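Glycosyltransferase (Streptomyces halstedii, PDB 3WAD) belongs to the GT-B glycosyltransferases, proteins built from two Rossmann-like domains that face each other across a cleft. Local coordinates at residues 147-152 and 203-208; 2-7 and 125-130; 231-236 and 306-311. All coordinates share one frame; numbering follows the deposited sequence.

How the contacts relate
From the N terminus, strand 2-6 opens contact 2. The chain then passes through the strands and helices of residues 8-124 and returns as strand 126-130, which closes that loop. Contact 1 opens with strand 147-150 and closes at 203-208 after a largely helical excursion. Contact 3 follows, between 231-236 and 306-311. The three loops run in series; none nests in or crosses another. Contacts 1 and 2 touch, their centres about 10 Å apart, because strands 126-130 and 147-150 are neighbours in the N-terminal sheet. Contact 3 lies about 14 Å from both at the nearest atoms. It joins the segment 231-236 to a helix of the C-terminal half.

Contact 1: 147-152 and 203-208; sequences HVRMLF and TTTLAV
Strands 147-150 and 204-206 run parallel, with axes 4.4 Å apart at closest approach and a marked twist of 40°. V148, R149 and M150 pair with T204, T205 and L206. R149 straddles T205: its N donates to T204 O (2.8 Å), and its O accepts from L206 N. Further on, L151 N donates to L206 O almost along the C=O axis (C=O...N 175°). At the start H147 O receives only weak bonds, from T203 N and T204 N, and T203 OG1 accepts from H147 N at 2.8 Å. The same hydroxyl oxygen lies over the centre of the H147 ring.

The side chains divide between two faces. R149 and T205 lie side by side on one. The R149 chain is extended to CD, then bends at chi3 (64°), and NH2 donates to T205 OG1 at 3.1 Å. L151 CD2 lies over a face of this guanidinium, offset toward the rim. R149 also binds T201 O through NE and D155 through NH1, so its head is held from several sides. On the other face V148 CG1 packs on L206 CB (3.8 Å), and M150 CE reaches V208 CG1 at 3.9 Å.

H147 is hydrogen-bonded to E141 and W129. Strand 126-130 flanks 147-150, and strand 221-222 flanks 204-206. Helix 402-415 packs on V148, T204 and L206, while helix 11-16 meets M150 and V208.

Contact 2: 2-7 and 125-130; sequences RVLMTV and DLVIWD
This is a parallel strand pair in the middle of the Rossmann-like N-terminal sheet. Strand 2-6 lies beside strand 126-130, where the strand order 3-2-1-4 of such a fold places the first and fourth strands together. The axes are 4.7 Å apart and diverge by only 16°. V3, L4, M5 and T6 pair with L126, V127, I128 and W129.

The backbone bonds alternate regularly. L4 N donates to L126 O, and L4 O accepts from I128 N. T6 repeats the pattern with I128 O and D130 N. At the start R2 O accepts from both D125 N (2.7 Å) and L126 N. D125 OD2 adds a side-chain bond by taking R2 N on its anti lone pair, 3.0 Å away and nearly straight at 170°. The carboxylate thus grips the main chain of R2, while the guanidinium leads away.

On one face V3 CG1 meets I128 CD1 at 3.6 Å, the side chains crossing obliquely. M5 lies alongside I128 and bends at chi3 (66°); its CE comes to 4.1 Å from I128 CG2. On the other face T6 CG2 touches W129 CB at 3.6 Å, and the indole turns away to H147. Next along, V7 CG2 packs against D130 CB at 3.6 Å. The D130 carboxylate is bound by H13 of helix 11-16 and by L132 and T133.

Strand 30-35 adjoins 2-6 and strand 147-150 adjoins 126-130, with helix 109-122 packed over L4 and T6.

Contact 3: 231-236 and 306-311; sequences GPAVLP and PLHALL
Apolar contacts carry most of this small interface between segment 231-236 and the start of helix 307-310. A233 points its methyl at the helix start. Its CB meets P306 CB at 3.9 Å and lies at the edge of the H308 imidazole, near the ring plane, 4.1 Å from NE2. One methyl group therefore touches both the proline ring and the histidine. The second patch lies farther along both segments. L235 CD1 reaches A309 CB at 3.7 Å. The L235 chi1 of -134° is away from the usual staggered values, and it brings the tip of the side chain up to the helix.

P306 occupies the N-cap position of helix 307-310. Its O accepts from A309 N at 2.8 Å and from L310 N at 3.1 Å, which closes the first turn. That turn presents H308 and A309 to the other segment. In this two-domain GT-B fold the short helix belongs to the C-terminal Rossmann-like domain, in the connection between parallel strands 299-302 and 314-319, and segment 231-236 packs against its start. Helix 237-240 packs on L235 and A309.

The polar link is made by water. One water donates to G231 O at 2.6 Å and accepts a weak bond from H308 NE2 at 3.2 Å. H308 CG sits between the backbone N and the carbonyl carbon (chi1 52°), with the imidazole swung toward 231-236.

Between subunits, A233 and V234 join a parallel strand of the second subunit, continuing a sheet, and T49 of that subunit packs on A233 and H308.

Contact 1: 147-152 and 203-208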
# COMPACT_ATOMS: atom_id res chain seq x y z
N HIS B 147 0.25 -4.52 -23.01
CA HIS B 147 1.20 -4.07 -21.94
C HIS B 147 1.36 -2.56 -22.00
O HIS B 147 1.44 -1.96 -23.09
CB HIS B 147 2.51 -4.84 -22.01
CG HIS B 147 3.07 -4.94 -23.39
ND1 HIS B 147 3.95 -4.00 -23.90
CD2 HIS B 147 2.81 -5.80 -24.40
CE1 HIS B 147 4.24 -4.31 -25.15
NE2 HIS B 147 3.60 -5.42 -25.46
N VAL B 148 1.40 -1.95 -20.83
CA VAL B 148 1.51 -0.52 -20.71
C VAL B 148 2.93 -0.17 -20.22
O VAL B 148 3.37 -0.67 -19.11
CB VAL B 148 0.51 -0.01 -19.73
CG1 VAL B 148 0.72 1.52 -19.50
CG2 VAL B 148 -0.88 -0.28 -20.23
N ARG B 149 3.65 0.63 -21.02
CA ARG B 149 4.99 1.09 -20.64
C ARG B 149 4.82 2.28 -19.68
O ARG B 149 4.27 3.32 -20.05
CB ARG B 149 5.86 1.36 -21.89
CG ARG B 149 7.31 1.87 -21.57
CD ARG B 149 8.10 2.11 -22.83
NE ARG B 149 7.45 3.17 -23.59
CZ ARG B 149 7.98 4.37 -23.83
NH1 ARG B 149 9.22 4.68 -23.40
NH2 ARG B 149 7.24 5.27 -24.48
N MET B 150 5.30 2.12 -18.43
CA MET B 150 5.13 3.14 -17.45
C MET B 150 6.37 4.06 -17.32
O MET B 150 7.46 3.61 -16.95
CB MET B 150 4.73 2.59 -16.07
CG MET B 150 4.55 3.75 -15.06
SD MET B 150 3.66 3.10 -13.62
CE MET B 150 3.21 4.63 -12.89
N LEU B 151 6.18 5.36 -17.63
CA LEU B 151 7.30 6.31 -17.52
C LEU B 151 7.57 6.64 -16.08
O LEU B 151 6.72 6.45 -15.17
CB LEU B 151 6.99 7.60 -18.28
CG LEU B 151 6.71 7.42 -19.80
CD1 LEU B 151 6.41 8.74 -20.54
CD2 LEU B 151 7.87 6.75 -20.55
N PHE B 152 8.73 7.23 -15.86
CA PHE B 152 9.17 7.57 -14.49
C PHE B 152 9.74 9.02 -14.54
O PHE B 152 10.25 9.56 -13.54
CB PHE B 152 10.21 6.50 -14.03
CG PHE B 152 11.42 6.46 -14.91
CD1 PHE B 152 12.44 7.43 -14.74
CD2 PHE B 152 11.52 5.53 -15.92
CE1 PHE B 152 13.54 7.44 -15.62
CE2 PHE B 152 12.54 5.53 -16.77
CZ PHE B 152 13.58 6.49 -16.63
N THR B 203 2.04 -1.44 -25.88
CA THR B 203 0.72 -1.27 -26.52
C THR B 203 0.40 0.12 -26.32
O THR B 203 -0.14 0.75 -27.20
CB THR B 203 -0.47 -2.01 -25.78
OG1 THR B 203 -0.07 -3.33 -25.56
CG2 THR B 203 -1.78 -2.00 -26.63
N THR B 204 0.64 0.61 -25.10
CA THR B 204 0.61 2.06 -24.92
C THR B 204 1.51 2.50 -23.77
O THR B 204 2.18 1.69 -23.18
CB THR B 204 -0.81 2.57 -24.73
OG1 THR B 204 -0.79 3.99 -24.81
CG2 THR B 204 -1.44 2.19 -23.39
N THR B 205 1.52 3.80 -23.47
CA THR B 205 2.50 4.40 -22.51
C THR B 205 1.71 5.15 -21.50
O THR B 205 0.74 5.80 -21.89
CB THR B 205 3.37 5.37 -23.24
OG1 THR B 205 4.24 4.60 -24.04
CG2 THR B 205 4.20 6.24 -22.23
N LEU B 206 2.08 5.04 -20.22
CA LEU B 206 1.43 5.83 -19.15
C LEU B 206 2.47 6.86 -18.72
O LEU B 206 3.61 6.48 -18.36
CB LEU B 206 1.01 4.94 -17.90
CG LEU B 206 0.48 5.64 -16.64
CD1 LEU B 206 -0.77 6.58 -16.83
CD2 LEU B 206 0.12 4.67 -15.54
N ALA B 207 2.09 8.14 -18.73
CA ALA B 207 2.99 9.23 -18.33
C ALA B 207 2.85 9.61 -16.87
O ALA B 207 1.71 9.61 -16.34
CB ALA B 207 2.70 10.48 -19.24
N VAL B 208 3.96 9.99 -16.19
CA VAL B 208 3.81 10.47 -14.84
C VAL B 208 4.02 11.99 -14.74
O VAL B 208 3.70 12.60 -13.74
CB VAL B 208 4.81 9.77 -13.90
CG1 VAL B 208 4.45 8.27 -13.74
CG2 VAL B 208 6.27 9.96 -14.39

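Contact 2: 2-7 and 125-130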
# COMPACT_ATOMS: atom_id res chain seq x y z
N ARG B 2 -6.03 -9.77 -13.58
CA ARG B 2 -4.73 -10.07 -13.03
C ARG B 2 -3.74 -9.07 -13.73
O ARG B 2 -3.71 -9.01 -15.00
CB ARG B 2 -4.35 -11.49 -13.38
CG ARG B 2 -5.46 -12.52 -12.95
CD ARG B 2 -4.94 -13.63 -12.10
NE ARG B 2 -4.74 -14.91 -12.75
CZ ARG B 2 -4.83 -16.13 -12.16
NH1 ARG B 2 -5.15 -16.29 -10.87
NH2 ARG B 2 -4.59 -17.21 -12.86
N VAL B 3 -3.00 -8.28 -12.92
CA VAL B 3 -2.02 -7.33 -13.49
C VAL B 3 -0.64 -7.74 -13.06
O VAL B 3 -0.32 -7.80 -11.88
CB VAL B 3 -2.28 -5.95 -12.98
CG1 VAL B 3 -1.31 -4.87 -13.73
CG2 VAL B 3 -3.75 -5.59 -13.12
N LEU B 4 0.19 -8.03 -14.02
CA LEU B 4 1.57 -8.31 -13.72
C LEU B 4 2.39 -7.00 -13.94
O LEU B 4 2.59 -6.56 -15.06
CB LEU B 4 2.06 -9.49 -14.57
CG LEU B 4 3.52 -9.89 -14.51
CD1 LEU B 4 3.88 -10.30 -13.03
CD2 LEU B 4 3.93 -11.00 -15.51
N MET B 5 2.88 -6.42 -12.86
CA MET B 5 3.74 -5.23 -12.94
C MET B 5 5.17 -5.61 -12.74
O MET B 5 5.45 -6.47 -11.89
CB MET B 5 3.36 -4.25 -11.87
CG MET B 5 1.83 -3.94 -11.94
SD MET B 5 1.30 -2.64 -10.78
CE MET B 5 2.13 -1.15 -11.41
N THR B 6 6.08 -5.05 -13.54
CA THR B 6 7.43 -5.48 -13.39
C THR B 6 8.35 -4.23 -13.35
O THR B 6 8.11 -3.26 -14.05
CB THR B 6 7.80 -6.52 -14.41
OG1 THR B 6 9.15 -6.97 -14.19
CG2 THR B 6 7.62 -5.99 -15.86
N VAL B 7 9.35 -4.27 -12.50
CA VAL B 7 10.31 -3.15 -12.41
C VAL B 7 11.66 -3.78 -12.04
O VAL B 7 11.70 -4.74 -11.24
CB VAL B 7 9.81 -2.04 -11.43
CG1 VAL B 7 9.64 -2.61 -10.03
CG2 VAL B 7 10.80 -0.87 -11.35
N ASP B 125 -3.97 -10.44 -17.30
CA ASP B 125 -4.74 -9.73 -18.33
C ASP B 125 -4.14 -8.41 -18.80
O ASP B 125 -4.61 -7.84 -19.84
CB ASP B 125 -6.12 -9.43 -17.81
CG ASP B 125 -6.84 -10.73 -17.37
OD1 ASP B 125 -7.08 -11.59 -18.27
OD2 ASP B 125 -6.99 -10.98 -16.14
N LEU B 126 -3.20 -7.88 -18.00
CA LEU B 126 -2.48 -6.58 -18.29
C LEU B 126 -1.03 -6.73 -17.73
O LEU B 126 -0.87 -7.26 -16.59
CB LEU B 126 -3.28 -5.43 -17.68
CG LEU B 126 -2.83 -3.96 -17.95
CD1 LEU B 126 -2.99 -3.65 -19.46
CD2 LEU B 126 -3.58 -3.05 -17.10
N VAL B 127 0.01 -6.49 -18.56
CA VAL B 127 1.38 -6.24 -18.03
C VAL B 127 1.67 -4.71 -17.99
O VAL B 127 1.38 -3.96 -18.99
CB VAL B 127 2.44 -7.07 -18.75
CG1 VAL B 127 3.96 -6.73 -18.25
CG2 VAL B 127 2.09 -8.60 -18.60
N ILE B 128 2.14 -4.22 -16.83
CA ILE B 128 2.57 -2.77 -16.67
C ILE B 128 4.06 -2.82 -16.34
O ILE B 128 4.45 -3.39 -15.32
CB ILE B 128 1.85 -2.00 -15.59
CG1 ILE B 128 0.29 -2.07 -15.81
CG2 ILE B 128 2.37 -0.51 -15.48
CD1 ILE B 128 -0.49 -1.47 -14.72
N TRP B 129 4.89 -2.31 -17.24
CA TRP B 129 6.34 -2.42 -17.02
C TRP B 129 6.94 -1.02 -16.88
O TRP B 129 6.75 -0.15 -17.73
CB TRP B 129 7.05 -3.16 -18.09
CG TRP B 129 6.70 -2.82 -19.58
CD1 TRP B 129 5.48 -3.06 -20.28
CD2 TRP B 129 7.58 -2.19 -20.53
NE1 TRP B 129 5.63 -2.68 -21.61
CE2 TRP B 129 6.88 -2.13 -21.78
CE3 TRP B 129 8.94 -1.78 -20.48
CZ2 TRP B 129 7.49 -1.62 -22.95
CZ3 TRP B 129 9.53 -1.29 -21.63
CH2 TRP B 129 8.79 -1.22 -22.87
N ASP B 130 7.72 -0.85 -15.83
CA ASP B 130 8.67 0.28 -15.75
C ASP B 130 9.48 0.43 -17.05
O ASP B 130 9.99 -0.56 -17.56
CB ASP B 130 9.60 0.03 -14.60
CG ASP B 130 10.89 0.89 -14.69
OD1 ASP B 130 10.85 1.97 -14.13
OD2 ASP B 130 11.91 0.46 -15.32

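Contact 3: 231-236 and 306-311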
# COMPACT_ATOMS: atom_id res chain seq x y z
N GLY B 231 7.77 6.52 0.37
CA GLY B 231 8.36 5.35 1.06
C GLY B 231 7.84 5.34 2.48
O GLY B 231 7.12 6.22 2.86
N PRO B 232 8.13 4.29 3.27
CA PRO B 232 7.67 4.33 4.70
C PRO B 232 7.93 5.65 5.50
O PRO B 232 8.87 6.38 5.25
CB PRO B 232 8.42 3.15 5.33
CG PRO B 232 9.73 2.96 4.36
CD PRO B 232 9.06 3.17 3.00
N ALA B 233 7.08 6.01 6.42
CA ALA B 233 7.18 7.32 7.00
C ALA B 233 6.64 7.31 8.40
O ALA B 233 5.62 6.69 8.66
CB ALA B 233 6.42 8.39 6.13
N VAL B 234 7.37 7.95 9.30
CA VAL B 234 6.99 8.14 10.71
C VAL B 234 7.03 9.65 10.97
O VAL B 234 8.01 10.32 10.64
CB VAL B 234 7.94 7.42 11.64
CG1 VAL B 234 7.54 7.64 13.11
CG2 VAL B 234 7.98 5.92 11.28
N LEU B 235 5.95 10.23 11.46
CA LEU B 235 5.94 11.66 11.66
C LEU B 235 6.83 11.99 12.85
O LEU B 235 6.56 11.47 13.92
CB LEU B 235 4.54 12.12 11.95
CG LEU B 235 4.04 13.34 11.21
CD1 LEU B 235 3.75 12.84 9.77
CD2 LEU B 235 2.77 13.88 11.92
N PRO B 236 7.90 12.79 12.67
CA PRO B 236 8.69 13.12 13.87
C PRO B 236 8.00 14.19 14.73
O PRO B 236 7.13 14.93 14.24
CB PRO B 236 10.03 13.62 13.31
CG PRO B 236 9.65 14.28 12.02
CD PRO B 236 8.47 13.43 11.47
N PRO B 306 9.79 12.87 5.46
CA PRO B 306 8.60 12.69 4.57
C PRO B 306 8.06 14.02 3.99
O PRO B 306 7.42 14.81 4.68
CB PRO B 306 7.60 12.00 5.48
CG PRO B 306 7.97 12.48 6.92
CD PRO B 306 9.50 12.56 6.87
N LEU B 307 8.32 14.24 2.70
CA LEU B 307 8.04 15.48 2.01
C LEU B 307 6.57 15.87 2.10
O LEU B 307 6.23 17.03 2.20
CB LEU B 307 8.38 15.35 0.52
CG LEU B 307 9.69 15.93 -0.01
CD1 LEU B 307 10.66 16.42 1.08
CD2 LEU B 307 10.33 14.98 -0.99
N HIS B 308 5.69 14.87 2.01
CA HIS B 308 4.27 15.16 2.05
C HIS B 308 3.93 15.63 3.43
O HIS B 308 2.98 16.33 3.54
CB HIS B 308 3.44 13.94 1.70
CG HIS B 308 3.80 12.73 2.51
ND1 HIS B 308 3.03 12.27 3.56
CD2 HIS B 308 4.86 11.89 2.42
CE1 HIS B 308 3.61 11.20 4.09
NE2 HIS B 308 4.72 10.95 3.41
N ALA B 309 4.69 15.31 4.49
CA ALA B 309 4.33 15.95 5.83
C ALA B 309 4.94 17.33 5.98
O ALA B 309 4.31 18.24 6.58
CB ALA B 309 4.71 15.11 7.04
N LEU B 310 6.13 17.48 5.40
CA LEU B 310 6.90 18.73 5.44
C LEU B 310 6.38 19.81 4.46
O LEU B 310 6.13 20.94 4.86
CB LEU B 310 8.42 18.45 5.18
CG LEU B 310 9.38 19.66 5.25
CD1 LEU B 310 9.37 20.40 6.60
CD2 LEU B 310 10.80 19.18 4.92
N LEU B 311 6.26 19.47 3.18
CA LEU B 311 6.03 20.52 2.18
C LEU B 311 4.80 21.42 2.37
O LEU B 311 4.84 22.55 1.95
CB LEU B 311 6.08 19.98 0.74
CG LEU B 311 7.46 19.55 0.25
CD1 LEU B 311 7.24 19.06 -1.11
CD2 LEU B 311 8.46 20.76 0.26
O HOH W 1 5.42 8.04 2.21